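Local coordinates for eukaryotic translation initiation factor 4 gamma 2 (Homo sapiens, PDB 4IUL), which probably acts in translation initiation, its MIF4G domain of HEAT repeats serving as a scaffold that interacts with the RNA helicase eIF4A, at residues I172-I177 with P208-E213; G58-I63 with T106-L111. One frame throughout, in Å; residues are numbered along the deposited sequence.

Both contacts are buried pairings between helices of the MIF4G domain, a stack of HEAT repeats, and they share no helix. Contact 2 joins helices 53-69 and 107-127 in the earlier part of the chain, and contact 1 joins helices 170-181 and 193-210 further on; their centres are about 23 Å apart. Each turns on one aliphatic residue set against an aromatic ring: Leu210 over a histidine in contact 1, Ile60 against a phenylalanine in contact 2. Their polar borders differ. In contact 1 a water ties the histidine to a backbone carbonyl at a helix end, while contact 2 is wholly apolar between its segments, with charge gathered beside it around a sulfate.

Contact 1 (I172-I177 with P208-E213); sequences ILHKCI and PRLDHE
His174 and Leu210 are joined through water 1, which lies 2.6 Å from His174 NE2 and donates to Leu210 O at 2.8 Å. The water sits at the edge of the imidazole, in its plane. Leu210 O also receives a weak bond from the backbone N of His212; this closes the inverse gamma turn centred on Asp211, where the chain leaves helix 193-210.

Beside the water bridge, the Leu210 side chain reaches into helix 170-181. Its CD2 lies over one face of the His174 ring, 4.2 Å from the centroid and 20° off the normal, a CH-pi contact displaced toward the rim, with Leu210 CG 3.7 Å from His174 NE2. The imidazole CG is anti to the carbonyl carbon of His174 (chi1 -79°), which carries the ring out along one flank of Leu210. The other branch of the leucine turns to Leu173, and Leu210 CD1 meets Leu173 CD1 at 3.6 Å as the two chains cross obliquely. One turn on from Leu173, Ile177 and Leu210 reach toward each other, Ile177 CD1 meeting Leu210 CD2 tip to tip at 4.1 Å. Leu210 thus packs against three side chains of one helical face, and Ile177 continues onto Leu199, Ile202 and Met203 of helix 193-210.

The second ring nitrogen of His174, ND1, is hydrogen-bonded to Tyr222 OH of helix 216-227. Asp211, just beyond the helix end, forms a salt bridge with Arg250. With Tyr222 at one nitrogen and water at the other, the imidazole is probably fixed in rotation; the arrangement is compatible with a neutral ring, although the geometry does not establish its charge, and one face packs on the Leu210 methyl.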
loop_
_atom_site.group_PDB
_atom_site.type_symbol
_atom_site.label_atom_id
_atom_site.label_comp_id
_atom_site.label_asym_id
_atom_site.label_seq_id
_atom_site.Cartn_x
_atom_site.Cartn_y
_atom_site.Cartn_z
ATOM N N ILE A 172 -1.523 8.551 5.519
ATOM C CA ILE A 172 -1.587 8.094 4.130
ATOM C C ILE A 172 -2.798 7.208 3.869
ATOM O O ILE A 172 -3.324 7.182 2.751
ATOM C CB ILE A 172 -0.286 7.350 3.699
ATOM C CG1 ILE A 172 -0.201 7.303 2.168
ATOM C CG2 ILE A 172 -0.270 5.958 4.243
ATOM C CD1 ILE A 172 1.106 6.761 1.624
ATOM N N LEU A 173 -3.243 6.484 4.892
ATOM C CA LEU A 173 -4.418 5.635 4.740
ATOM C C LEU A 173 -5.644 6.522 4.498
ATOM O O LEU A 173 -6.437 6.251 3.599
ATOM C CB LEU A 173 -4.621 4.770 5.981
ATOM C CG LEU A 173 -3.636 3.615 6.165
ATOM C CD1 LEU A 173 -3.830 3.016 7.539
ATOM C CD2 LEU A 173 -3.849 2.559 5.082
ATOM N N HIS A 174 -5.797 7.587 5.284
ATOM C CA HIS A 174 -6.932 8.499 5.095
ATOM C C HIS A 174 -6.844 9.136 3.704
ATOM O O HIS A 174 -7.862 9.416 3.072
ATOM C CB HIS A 174 -6.948 9.599 6.173
ATOM C CG HIS A 174 -7.493 9.147 7.494
ATOM N ND1 HIS A 174 -8.838 8.929 7.708
ATOM C CD2 HIS A 174 -6.870 8.815 8.652
ATOM C CE1 HIS A 174 -9.019 8.476 8.937
ATOM N NE2 HIS A 174 -7.840 8.396 9.530
ATOM N N LYS A 175 -5.624 9.356 3.230
ATOM C CA LYS A 175 -5.421 9.964 1.919
ATOM C C LYS A 175 -5.878 9.012 0.808
ATOM O O LYS A 175 -6.355 9.454 -0.236
ATOM C CB LYS A 175 -3.945 10.334 1.738
ATOM C CG LYS A 175 -3.728 11.674 1.071
ATOM C CD LYS A 175 -2.315 12.188 1.301
ATOM C CE LYS A 175 -2.076 12.496 2.766
ATOM N NZ LYS A 175 -0.682 12.964 3.020
ATOM N N CYS A 176 -5.725 7.709 1.035
ATOM C CA CYS A 176 -6.159 6.713 0.068
ATOM C C CYS A 176 -7.694 6.698 0.050
ATOM O O CYS A 176 -8.315 6.739 -1.011
ATOM C CB CYS A 176 -5.635 5.319 0.450
ATOM S SG CYS A 176 -3.857 5.048 0.177
ATOM N N ILE A 177 -8.296 6.644 1.233
ATOM C CA ILE A 177 -9.747 6.617 1.361
ATOM C C ILE A 177 -10.393 7.834 0.706
ATOM O O ILE A 177 -11.410 7.714 0.032
ATOM C CB ILE A 177 -10.179 6.575 2.846
ATOM C CG1 ILE A 177 -9.797 5.224 3.457
ATOM C CG2 ILE A 177 -11.690 6.838 2.967
ATOM C CD1 ILE A 177 -10.162 5.083 4.915
ATOM N N PRO A 208 -10.972 -0.804 11.550
ATOM C CA PRO A 208 -10.985 -0.888 13.014
ATOM C C PRO A 208 -9.900 -0.072 13.738
ATOM O O PRO A 208 -10.192 0.593 14.728
ATOM C CB PRO A 208 -10.857 -2.390 13.275
ATOM C CG PRO A 208 -11.503 -2.989 12.083
ATOM C CD PRO A 208 -10.959 -2.148 10.954
ATOM N N ARG A 209 -8.661 -0.108 13.247
ATOM C CA ARG A 209 -7.587 0.636 13.904
ATOM C C ARG A 209 -7.662 2.152 13.685
ATOM O O ARG A 209 -7.147 2.931 14.487
ATOM C CB ARG A 209 -6.208 0.130 13.448
ATOM C CG ARG A 209 -5.781 0.560 12.047
ATOM C CD ARG A 209 -4.249 0.665 11.944
ATOM N NE ARG A 209 -3.587 -0.586 12.309
ATOM C CZ ARG A 209 -2.406 -0.666 12.919
ATOM N NH1 ARG A 209 -1.738 0.436 13.241
ATOM N NH2 ARG A 209 -1.897 -1.854 13.223
ATOM N N LEU A 210 -8.310 2.570 12.603
ATOM C CA LEU A 210 -8.427 3.990 12.290
ATOM C C LEU A 210 -9.589 4.656 13.021
ATOM O O LEU A 210 -9.543 5.849 13.341
ATOM C CB LEU A 210 -8.629 4.165 10.784
ATOM C CG LEU A 210 -7.543 4.751 9.875
ATOM C CD1 LEU A 210 -6.208 4.062 10.074
ATOM C CD2 LEU A 210 -8.021 4.607 8.429
ATOM N N ASP A 211 -10.619 3.865 13.298
ATOM C CA ASP A 211 -11.837 4.356 13.922
ATOM C C ASP A 211 -11.819 4.568 15.439
ATOM O O ASP A 211 -12.608 3.954 16.163
ATOM C CB ASP A 211 -12.988 3.419 13.531
ATOM C CG ASP A 211 -14.344 4.095 13.574
ATOM O OD1 ASP A 211 -14.393 5.344 13.605
ATOM O OD2 ASP A 211 -15.363 3.371 13.559
ATOM N N HIS A 212 -10.923 5.431 15.921
ATOM C CA HIS A 212 -10.873 5.729 17.348
ATOM C C HIS A 212 -11.479 7.104 17.590
ATOM O O HIS A 212 -11.689 7.878 16.652
ATOM C CB HIS A 212 -9.439 5.634 17.908
ATOM C CG HIS A 212 -8.412 6.392 17.123
ATOM N ND1 HIS A 212 -8.292 7.764 17.174
ATOM C CD2 HIS A 212 -7.445 5.960 16.278
ATOM C CE1 HIS A 212 -7.295 8.147 16.394
ATOM N NE2 HIS A 212 -6.764 7.071 15.838
ATOM N N GLU A 213 -11.771 7.392 18.853
ATOM C CA GLU A 213 -12.405 8.643 19.268
ATOM C C GLU A 213 -12.009 9.940 18.552
ATOM O O GLU A 213 -12.878 10.678 18.082
ATOM C CB GLU A 213 -12.248 8.795 20.783
ATOM C CG GLU A 213 -13.199 7.887 21.567
ATOM C CD GLU A 213 -12.639 7.420 22.907
ATOM O OE1 GLU A 213 -11.956 8.224 23.587
ATOM O OE2 GLU A 213 -12.894 6.246 23.281
HETATM O O HOH W 1 -7.651 7.445 11.972
#

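Contact 2 (G58-I63 with T106-L111); sequences GVILLI and TTFRRL. With SO4 (sulfate ion), chain D.
Between segments 58-63 and 106-111, of helices 53-69 and 107-127, the closest CA atoms are those of Ile60 and Leu111, 7.8 Å apart, with no hydrogen bond passing between the two segments. Ile60 points toward segment 106-111 and lies between Phe108 and Leu111. Its CG1 anti to the carbonyl carbon (chi1 -69°) and an extended chi2 send the CD1 arm outward: Ile60 CG1 approaches Phe108 CE1 to 3.4 Å, obliquely to the ring, and Ile60 CD1 stands 3.7 Å from the same CE1. That methyl also rests 3.7 Å from Leu111 CB, the two side chains crossing at about a right angle. The phenyl group reaches Ile60 because its CG is anti to the backbone N (chi1 -174°), which swings the CE1 corner back toward helix 53-69.

Next to this apolar patch, Arg110 reaches a sulfate ion, probably from the crystallisation liquor. Arg110 NH1 donates to sulfate O2 at 3.0 Å with a bent angle of 136°, and NH2 adds a weak bond to the same oxygen. Leu111 borders the site, its CG lying over one face of the guanidinium and its CD2 3.6 Å from sulfate O3. Lys53 and Lys57 bind the same anion, while Asp92 forms a salt bridge with Arg110 NH1, so the cluster has an anionic partner within the protein as well.

At the start of helix 107-127, Thr106 is the N-cap, its OG1 accepting a weak bond from Arg109 N at 3.5 Å. Phe108 also packs on Leu56 of helix 53-69 and on Leu84 and Ala85 of helix 74-87; Ile63, one turn beyond Ile60, bridges Leu84 and Cys81 to Leu30 of helix 13-31, so that the pair packs against helices 13-31 and 74-87.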
loop_
_atom_site.group_PDB
_atom_site.type_symbol
_atom_site.label_atom_id
_atom_site.label_comp_id
_atom_site.label_asym_id
_atom_site.label_seq_id
_atom_site.Cartn_x
_atom_site.Cartn_y
_atom_site.Cartn_z
ATOM N N GLY A 58 18.224 0.612 -1.730
ATOM C CA GLY A 58 17.973 -0.077 -2.987
ATOM C C GLY A 58 16.961 -1.198 -2.815
ATOM O O GLY A 58 16.012 -1.320 -3.596
ATOM N N VAL A 59 17.168 -2.022 -1.794
ATOM C CA VAL A 59 16.251 -3.118 -1.502
ATOM C C VAL A 59 14.804 -2.623 -1.439
ATOM O O VAL A 59 13.913 -3.225 -2.028
ATOM C CB VAL A 59 16.602 -3.800 -0.157
ATOM C CG1 VAL A 59 15.500 -4.797 0.230
ATOM C CG2 VAL A 59 17.948 -4.504 -0.271
ATOM N N ILE A 60 14.575 -1.524 -0.722
ATOM C CA ILE A 60 13.228 -0.951 -0.589
ATOM C C ILE A 60 12.696 -0.481 -1.939
ATOM O O ILE A 60 11.516 -0.659 -2.253
ATOM C CB ILE A 60 13.222 0.236 0.413
ATOM C CG1 ILE A 60 13.453 -0.294 1.835
ATOM C CG2 ILE A 60 11.904 0.993 0.334
ATOM C CD1 ILE A 60 13.734 0.783 2.863
ATOM N N LEU A 61 13.577 0.122 -2.732
ATOM C CA LEU A 61 13.211 0.600 -4.053
ATOM C C LEU A 61 12.757 -0.573 -4.930
ATOM O O LEU A 61 11.762 -0.481 -5.646
ATOM C CB LEU A 61 14.410 1.300 -4.707
ATOM C CG LEU A 61 14.161 1.807 -6.133
ATOM C CD1 LEU A 61 13.048 2.865 -6.103
ATOM C CD2 LEU A 61 15.439 2.393 -6.708
ATOM N N LEU A 62 13.483 -1.683 -4.871
ATOM C CA LEU A 62 13.138 -2.846 -5.688
ATOM C C LEU A 62 11.851 -3.550 -5.246
ATOM O O LEU A 62 11.038 -3.955 -6.087
ATOM C CB LEU A 62 14.314 -3.827 -5.705
ATOM C CG LEU A 62 15.563 -3.303 -6.433
ATOM C CD1 LEU A 62 16.730 -4.259 -6.235
ATOM C CD2 LEU A 62 15.249 -3.121 -7.927
ATOM N N ILE A 63 11.663 -3.669 -3.931
ATOM C CA ILE A 63 10.479 -4.320 -3.370
ATOM C C ILE A 63 9.205 -3.579 -3.789
ATOM O O ILE A 63 8.254 -4.192 -4.300
ATOM C CB ILE A 63 10.558 -4.388 -1.814
ATOM C CG1 ILE A 63 11.660 -5.360 -1.390
ATOM C CG2 ILE A 63 9.228 -4.825 -1.233
ATOM C CD1 ILE A 63 11.857 -5.477 0.121
ATOM N N THR A 106 13.634 2.401 13.326
ATOM C CA THR A 106 14.907 2.112 12.672
ATOM C C THR A 106 15.019 2.695 11.265
ATOM O O THR A 106 14.050 3.203 10.694
ATOM C CB THR A 106 15.148 0.597 12.543
ATOM O OG1 THR A 106 14.198 0.044 11.625
ATOM C CG2 THR A 106 15.000 -0.096 13.894
ATOM N N THR A 107 16.227 2.595 10.717
ATOM C CA THR A 107 16.544 3.078 9.386
ATOM C C THR A 107 15.561 2.486 8.378
ATOM O O THR A 107 14.899 3.224 7.642
ATOM C CB THR A 107 17.993 2.674 9.000
ATOM O OG1 THR A 107 18.906 3.227 9.956
ATOM C CG2 THR A 107 18.356 3.193 7.614
ATOM N N PHE A 108 15.459 1.158 8.356
ATOM C CA PHE A 108 14.561 0.500 7.426
ATOM C C PHE A 108 13.147 1.065 7.516
ATOM O O PHE A 108 12.591 1.510 6.510
ATOM C CB PHE A 108 14.493 -1.007 7.668
ATOM C CG PHE A 108 13.691 -1.738 6.624
ATOM C CD1 PHE A 108 14.249 -2.038 5.384
ATOM C CD2 PHE A 108 12.348 -2.037 6.839
ATOM C CE1 PHE A 108 13.479 -2.624 4.368
ATOM C CE2 PHE A 108 11.569 -2.619 5.829
ATOM C CZ PHE A 108 12.134 -2.911 4.592
ATOM N N ARG A 109 12.580 1.058 8.720
ATOM C CA ARG A 109 11.220 1.552 8.934
ATOM C C ARG A 109 11.003 2.966 8.427
ATOM O O ARG A 109 9.984 3.248 7.804
ATOM C CB ARG A 109 10.837 1.477 10.421
ATOM C CG ARG A 109 10.588 0.054 10.944
ATOM C CD ARG A 109 10.213 0.076 12.419
ATOM N NE ARG A 109 10.082 -1.255 13.004
ATOM C CZ ARG A 109 9.032 -2.055 12.836
ATOM N NH1 ARG A 109 8.006 -1.664 12.096
ATOM N NH2 ARG A 109 9.007 -3.248 13.416
ATOM N N ARG A 110 11.964 3.841 8.697
ATOM C CA ARG A 110 11.906 5.238 8.280
ATOM C C ARG A 110 11.934 5.424 6.757
ATOM O O ARG A 110 11.161 6.200 6.209
ATOM C CB ARG A 110 13.072 6.006 8.919
ATOM C CG ARG A 110 13.367 7.368 8.303
ATOM C CD ARG A 110 14.463 8.105 9.072
ATOM N NE ARG A 110 15.808 7.567 8.853
ATOM C CZ ARG A 110 16.528 7.774 7.754
ATOM N NH1 ARG A 110 17.747 7.250 7.643
ATOM N NH2 ARG A 110 16.034 8.506 6.762
ATOM N N LEU A 111 12.822 4.717 6.073
ATOM C CA LEU A 111 12.908 4.852 4.621
ATOM C C LEU A 111 11.727 4.200 3.888
ATOM O O LEU A 111 11.367 4.623 2.786
ATOM C CB LEU A 111 14.235 4.273 4.110
ATOM C CG LEU A 111 15.529 4.966 4.581
ATOM C CD1 LEU A 111 16.741 4.146 4.132
ATOM C CD2 LEU A 111 15.619 6.398 4.023
HETATM S S SO4 D . 19.205 9.594 4.477
HETATM O O1 SO4 D . 19.041 11.059 4.482
HETATM O O2 SO4 D . 19.226 9.095 5.863
HETATM O O3 SO4 D . 18.081 8.985 3.749
HETATM O O4 SO4 D . 20.475 9.243 3.814
#